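Local coordinates for ABC transporter substrate-binding protein (Rhizobium radiobacter, PDB 6TFX), which binds the opine mannopinic acid in the periplasm and probably hands it to an ABC transporter for import into the cell, at residues A278-Y283 against P456-L461; K282-R287 against A346-A351. All coordinates share one frame; numbering follows the deposited sequence. Where two conformers were deposited one is given.

Interaction 1: residues A278-Y283 against P456-L461; sequences AQIAKY and PLTENL. With N72 ((2~{R})-2-[[(3~{R},4~{R},5~{S})-3,4,5,6-tetrakis(oxidanyl)-2-oxidanylidene-hexyl]amino]pentanedioic acid), chain C.
Thr458 meets helix 277-284 with its methyl group. CG2 of Thr458 lies 3.8 Å from CG2 of Ile280. It also comes within 3.9 Å of CB of Ala281 and 3.7 Å of the Ala281 backbone N. The methyl therefore rests on the helix surface between two successive residues. The hydroxyl is a more distant neighbour, with OG1 of Thr458 4.1 Å from CG2 of Ile280. On the helix side, Ile280 turns CG2 anti to its own backbone N, and this branch is the one that meets the threonine. The two side chains pass at a slant.

Further out, backbone hydrogen bonds to Asn251 hold Leu457 and Thr458 against strand 240-255. Ile280 also packs on Leu345, Leu348 and Gln352 of helix 340-353. Two residues along the strand from Thr458, Asn460 belongs to the ligand pocket. OD1 of Asn460 accepts a hydrogen bond from OAM of the bound opine, 3.1 Å away. Its ND2 makes a weak hydrogen bond to Asn251 OD1.

All three residues that touch are buried, and no hydrogen bond links the two segments. The chemistry is van der Waals contact of a methyl with two side chains and the helix backbone. Helix and strand are thus joined by apolar packing, while the same strand offers a polar group to the ligand.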
# COMPACT_ATOMS: atom_id res chain seq x y z
N ALA A 278 7.91 -18.02 10.97
CA ALA A 278 8.42 -19.09 10.07
C ALA A 278 7.38 -20.18 9.84
O ALA A 278 7.22 -20.67 8.71
CB ALA A 278 9.71 -19.69 10.61
N GLN A 279 6.62 -20.53 10.89
CA GLN A 279 5.57 -21.55 10.75
C GLN A 279 4.39 -21.05 9.91
O GLN A 279 3.81 -21.84 9.15
CB GLN A 279 5.12 -22.07 12.12
CG GLN A 279 6.25 -22.84 12.85
CD GLN A 279 6.50 -24.28 12.40
OE1 GLN A 279 5.87 -24.80 11.46
NE2 GLN A 279 7.44 -24.95 13.06
N ILE A 280 4.06 -19.73 9.99
CA ILE A 280 2.99 -19.19 9.15
C ILE A 280 3.44 -19.25 7.68
O ILE A 280 2.65 -19.64 6.80
CB ILE A 280 2.65 -17.72 9.56
CG1 ILE A 280 2.03 -17.71 10.97
CG2 ILE A 280 1.71 -17.04 8.52
CD1 ILE A 280 1.99 -16.30 11.61
N ALA A 281 4.71 -18.89 7.42
CA ALA A 281 5.26 -18.91 6.04
C ALA A 281 5.28 -20.34 5.49
O ALA A 281 4.91 -20.54 4.33
CB ALA A 281 6.67 -18.31 6.04
N LYS A 282 5.68 -21.33 6.31
CA LYS A 282 5.71 -22.75 5.87
C LYS A 282 4.30 -23.23 5.55
O LYS A 282 4.09 -23.88 4.53
CB LYS A 282 6.31 -23.64 6.97
CG LYS A 282 7.77 -24.02 6.70
CD LYS A 282 8.23 -25.22 7.53
CE LYS A 282 8.80 -24.86 8.88
NZ LYS A 282 10.18 -24.30 8.79
N TYR A 283 3.32 -22.88 6.40
CA TYR A 283 1.92 -23.27 6.21
C TYR A 283 1.32 -22.63 4.95
O TYR A 283 0.71 -23.33 4.13
CB TYR A 283 1.08 -22.89 7.45
CG TYR A 283 -0.40 -23.05 7.24
CD1 TYR A 283 -0.99 -24.32 7.21
CD2 TYR A 283 -1.24 -21.95 7.09
CE1 TYR A 283 -2.35 -24.48 6.96
CE2 TYR A 283 -2.60 -22.09 6.85
CZ TYR A 283 -3.16 -23.36 6.81
OH TYR A 283 -4.51 -23.53 6.62
N PRO A 456 7.10 -8.51 13.75
CA PRO A 456 6.92 -8.84 12.34
C PRO A 456 6.39 -10.24 12.16
O PRO A 456 6.72 -11.16 12.93
CB PRO A 456 8.33 -8.74 11.75
CG PRO A 456 9.23 -8.95 12.91
CD PRO A 456 8.52 -8.47 14.15
N LEU A 457 5.57 -10.40 11.13
CA LEU A 457 5.06 -11.71 10.82
C LEU A 457 5.65 -12.07 9.47
O LEU A 457 6.87 -12.07 9.34
CB LEU A 457 3.51 -11.71 10.84
CG LEU A 457 2.90 -11.13 12.13
CD1 LEU A 457 1.45 -11.06 12.03
CD2 LEU A 457 3.32 -11.94 13.32
N THR A 458 4.82 -12.36 8.49
CA THR A 458 5.29 -12.69 7.16
C THR A 458 5.06 -11.49 6.23
O THR A 458 4.24 -10.61 6.55
CB THR A 458 4.45 -13.86 6.61
OG1 THR A 458 3.05 -13.53 6.80
CG2 THR A 458 4.80 -15.18 7.28
N GLU A 459 5.72 -11.49 5.06
CA GLU A 459 5.41 -10.56 3.98
C GLU A 459 4.87 -11.46 2.87
O GLU A 459 5.31 -12.62 2.75
CB GLU A 459 6.62 -9.71 3.52
CG GLU A 459 7.77 -10.51 2.93
CD GLU A 459 9.02 -9.70 2.65
OE1 GLU A 459 9.04 -8.48 2.96
OE2 GLU A 459 10.01 -10.30 2.18
N ASN A 460 3.88 -10.97 2.11
CA ASN A 460 3.32 -11.80 1.04
C ASN A 460 3.24 -11.03 -0.29
O ASN A 460 2.82 -9.86 -0.34
CB ASN A 460 1.90 -12.28 1.39
CG ASN A 460 1.09 -11.29 2.20
OD1 ASN A 460 0.68 -10.19 1.74
ND2 ASN A 460 0.90 -11.63 3.44
N LEU A 461 3.59 -11.71 -1.38
CA LEU A 461 3.41 -11.12 -2.70
C LEU A 461 1.89 -11.09 -2.97
O LEU A 461 1.15 -11.87 -2.35
CB LEU A 461 4.07 -12.03 -3.76
CG LEU A 461 5.57 -12.13 -3.65
CD1 LEU A 461 6.10 -13.21 -4.58
CD2 LEU A 461 6.22 -10.79 -4.01
OAB N72 C . -2.54 -12.16 4.59
CAF N72 C . -2.13 -10.79 4.75
CAG N72 C . -3.05 -9.70 4.10
OAC N72 C . -3.95 -10.21 3.18
CAH N72 C . -2.25 -8.44 3.76
OAM N72 C . -0.88 -8.44 3.71
CAI N72 C . -2.31 -7.45 2.60
OAD N72 C . -2.74 -8.10 1.42
CAJ N72 C . -2.99 -6.16 2.99
OAE N72 C . -2.99 -5.83 4.21
CAK N72 C . -3.71 -5.30 1.92
N N72 C . -3.01 -4.06 1.68
CA N72 C . -3.57 -2.81 1.99
C N72 C . -4.80 -2.76 2.86
O N72 C . -4.98 -2.65 4.14
CB N72 C . -2.46 -1.82 2.36
CG N72 C . -2.79 -0.60 3.22
CD N72 C . -1.87 0.59 2.96
OE1 N72 C . -1.35 0.80 1.82
OE2 N72 C . -1.65 1.39 3.90
OXT N72 C . -5.72 -2.79 2.02

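Interaction 2: residues K282-R287 against A346-A351; sequences KYRGER and AQLIQA. With N72 ((2~{R})-2-[[(3~{R},4~{R},5~{S})-3,4,5,6-tetrakis(oxidanyl)-2-oxidanylidene-hexyl]amino]pentanedioic acid), chain C.
Leu348 reaches two flat groups at once, the Tyr283 ring and the Arg284 guanidinium, and its approach to each is oblique. CD1 of Leu348 lies 4.1 Å from CD2 of Tyr283 and 4.0 Å from NE of Arg284. The other methyl, CD2 of Leu348, is 4.1 Å from CE2 of Tyr283. The two methyls of the leucine thus lie near neighbouring ring atoms, CD2 and CE2, and one of them also meets the base of the guanidinium.

The edge of the guanidinium is turned to the ligand. NH1 of Arg284 donates a hydrogen bond of 2.8 Å to the terminal oxygen OAB of N72, with an N-H...O angle of 150°. OAB sits near the guanidinium plane, and the ligand carbon CAF lies in it. NH2 is bonded to the backbone O of Gly341 and weakly to Ser344 OG. These contacts with helix 340-353 limit rotation of the group and hold NH1 toward the sugar end of the opine. The arginine chain is extended at chi2 but bends at chi3 (149°), which sets the plane of its tip.

With CG anti to the backbone N, the ring of Tyr283 is carried out toward Leu348. The Tyr283 carbonyl O accepts hydrogen bonds from Gln228 and Arg229. The helix ends just beyond Arg284, where Gly285 takes a positive phi and the chain turns away. Gly285 O is bonded to Asn289 ND2.

Helix 340-353 is also packed on strands. Ala346 touches Leu362 and Leu383, and Ile349 touches Leu253, Leu383 and Leu457. Leu348 is one point where helix 277-284 meets this helix; Ile280 and Arg284 touch it as well. Arg284 also touches Asn460 of strand 454-467.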
# COMPACT_ATOMS: atom_id res chain seq x y z
N LYS A 282 5.68 -21.33 6.31
CA LYS A 282 5.71 -22.75 5.87
C LYS A 282 4.30 -23.23 5.55
O LYS A 282 4.09 -23.88 4.53
CB LYS A 282 6.31 -23.64 6.97
CG LYS A 282 7.77 -24.02 6.70
CD LYS A 282 8.23 -25.22 7.53
CE LYS A 282 8.80 -24.86 8.88
NZ LYS A 282 10.18 -24.30 8.79
N TYR A 283 3.32 -22.88 6.40
CA TYR A 283 1.92 -23.27 6.21
C TYR A 283 1.32 -22.63 4.95
O TYR A 283 0.71 -23.33 4.13
CB TYR A 283 1.08 -22.89 7.45
CG TYR A 283 -0.40 -23.05 7.24
CD1 TYR A 283 -0.99 -24.32 7.21
CD2 TYR A 283 -1.24 -21.95 7.09
CE1 TYR A 283 -2.35 -24.48 6.96
CE2 TYR A 283 -2.60 -22.09 6.85
CZ TYR A 283 -3.16 -23.36 6.81
OH TYR A 283 -4.51 -23.53 6.62
N ARG A 284 1.47 -21.30 4.83
CA ARG A 284 0.90 -20.57 3.68
C ARG A 284 1.60 -20.87 2.37
O ARG A 284 0.95 -20.88 1.33
CB ARG A 284 0.86 -19.06 3.94
CG ARG A 284 -0.19 -18.69 4.98
CD ARG A 284 -0.25 -17.19 5.21
NE ARG A 284 -1.60 -16.80 5.57
CZ ARG A 284 -2.04 -15.54 5.60
NH1 ARG A 284 -1.22 -14.53 5.35
NH2 ARG A 284 -3.32 -15.28 5.89
N GLY A 285 2.91 -21.11 2.43
CA GLY A 285 3.71 -21.47 1.25
C GLY A 285 4.81 -20.47 0.98
O GLY A 285 4.56 -19.25 0.93
N GLU A 286 6.04 -20.99 0.76
CA GLU A 286 7.24 -20.17 0.59
C GLU A 286 7.38 -19.45 -0.76
O GLU A 286 8.22 -18.56 -0.86
CB GLU A 286 8.51 -21.00 0.87
CG GLU A 286 9.02 -20.81 2.29
CD GLU A 286 8.74 -21.92 3.29
OE1 GLU A 286 7.88 -22.79 3.02
OE2 GLU A 286 9.39 -21.91 4.36
N ARG A 287 6.56 -19.78 -1.77
CA ARG A 287 6.61 -19.06 -3.05
C ARG A 287 6.05 -17.63 -2.90
O ARG A 287 6.55 -16.67 -3.50
CB ARG A 287 5.80 -19.83 -4.10
CG ARG A 287 5.78 -19.19 -5.49
CD ARG A 287 4.90 -19.95 -6.46
NE ARG A 287 4.65 -19.17 -7.68
CZ ARG A 287 3.81 -19.54 -8.64
NH1 ARG A 287 3.13 -20.68 -8.54
NH2 ARG A 287 3.64 -18.77 -9.71
N ALA A 346 -5.04 -13.22 11.23
CA ALA A 346 -5.37 -12.95 12.64
C ALA A 346 -5.80 -14.25 13.34
O ALA A 346 -5.45 -14.48 14.50
CB ALA A 346 -6.49 -11.90 12.73
N GLN A 347 -6.52 -15.13 12.62
CA GLN A 347 -6.93 -16.42 13.19
C GLN A 347 -5.72 -17.33 13.43
O GLN A 347 -5.69 -18.06 14.43
CB GLN A 347 -7.94 -17.12 12.28
CG GLN A 347 -9.32 -16.45 12.39
CD GLN A 347 -10.23 -16.77 11.25
OE1 GLN A 347 -9.88 -17.50 10.32
NE2 GLN A 347 -11.42 -16.20 11.28
N LEU A 348 -4.71 -17.28 12.55
CA LEU A 348 -3.49 -18.08 12.76
C LEU A 348 -2.75 -17.59 14.01
O LEU A 348 -2.30 -18.41 14.82
CB LEU A 348 -2.56 -18.00 11.56
CG LEU A 348 -3.07 -18.69 10.28
CD1 LEU A 348 -2.09 -18.46 9.15
CD2 LEU A 348 -3.26 -20.22 10.48
N ILE A 349 -2.61 -16.26 14.15
CA ILE A 349 -1.94 -15.64 15.32
C ILE A 349 -2.73 -15.99 16.60
O ILE A 349 -2.11 -16.34 17.62
CB ILE A 349 -1.81 -14.10 15.15
CG1 ILE A 349 -1.03 -13.73 13.87
CG2 ILE A 349 -1.22 -13.44 16.41
CD1 ILE A 349 -1.31 -12.33 13.45
N GLN A 350 -4.08 -15.87 16.56
CA GLN A 350 -4.93 -16.19 17.70
C GLN A 350 -4.62 -17.61 18.21
O GLN A 350 -4.39 -17.79 19.41
CB GLN A 350 -6.39 -16.09 17.29
CG GLN A 350 -7.37 -16.50 18.37
CD GLN A 350 -8.77 -16.36 17.83
OE1 GLN A 350 -9.14 -16.99 16.82
NE2 GLN A 350 -9.57 -15.50 18.46
N ALA A 351 -4.49 -18.59 17.30
CA ALA A 351 -4.15 -19.97 17.71
C ALA A 351 -2.72 -20.05 18.27
O ALA A 351 -2.48 -20.73 19.28
CB ALA A 351 -4.30 -20.91 16.52
OAB N72 C . -2.54 -12.16 4.59
CAF N72 C . -2.13 -10.79 4.75
CAG N72 C . -3.05 -9.70 4.10
OAC N72 C . -3.95 -10.21 3.18
CAH N72 C . -2.25 -8.44 3.76
OAM N72 C . -0.88 -8.44 3.71
CAI N72 C . -2.31 -7.45 2.60
OAD N72 C . -2.74 -8.10 1.42
CAJ N72 C . -2.99 -6.16 2.99
OAE N72 C . -2.99 -5.83 4.21
CAK N72 C . -3.71 -5.30 1.92
N N72 C . -3.01 -4.06 1.68
CA N72 C . -3.57 -2.81 1.99
C N72 C . -4.80 -2.76 2.86
O N72 C . -4.98 -2.65 4.14
CB N72 C . -2.46 -1.82 2.36
CG N72 C . -2.79 -0.60 3.22
CD N72 C . -1.87 0.59 2.96
OE1 N72 C . -1.35 0.80 1.82
OE2 N72 C . -1.65 1.39 3.90
OXT N72 C . -5.72 -2.79 2.02

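How the interactions relate
Both contacts start from helix 277-284 and share Lys282 and Tyr283. Going along the chain, 282-287 meets 346-351 first, and interaction 2 closes a loop of 58 residues. The chain then runs on to 456-461, where interaction 1 closes a loop of 172 residues around it. The shorter loop is nested inside the longer one. Together they tie one helix to a second helix, 340-353, and to strand 454-467 of the mixed sheet. They lie about 6 Å apart, centre to centre. Both reach the same opine: residues of the two contacts bind different oxygens near its sugar end, so they form adjoining parts of one pocket wall.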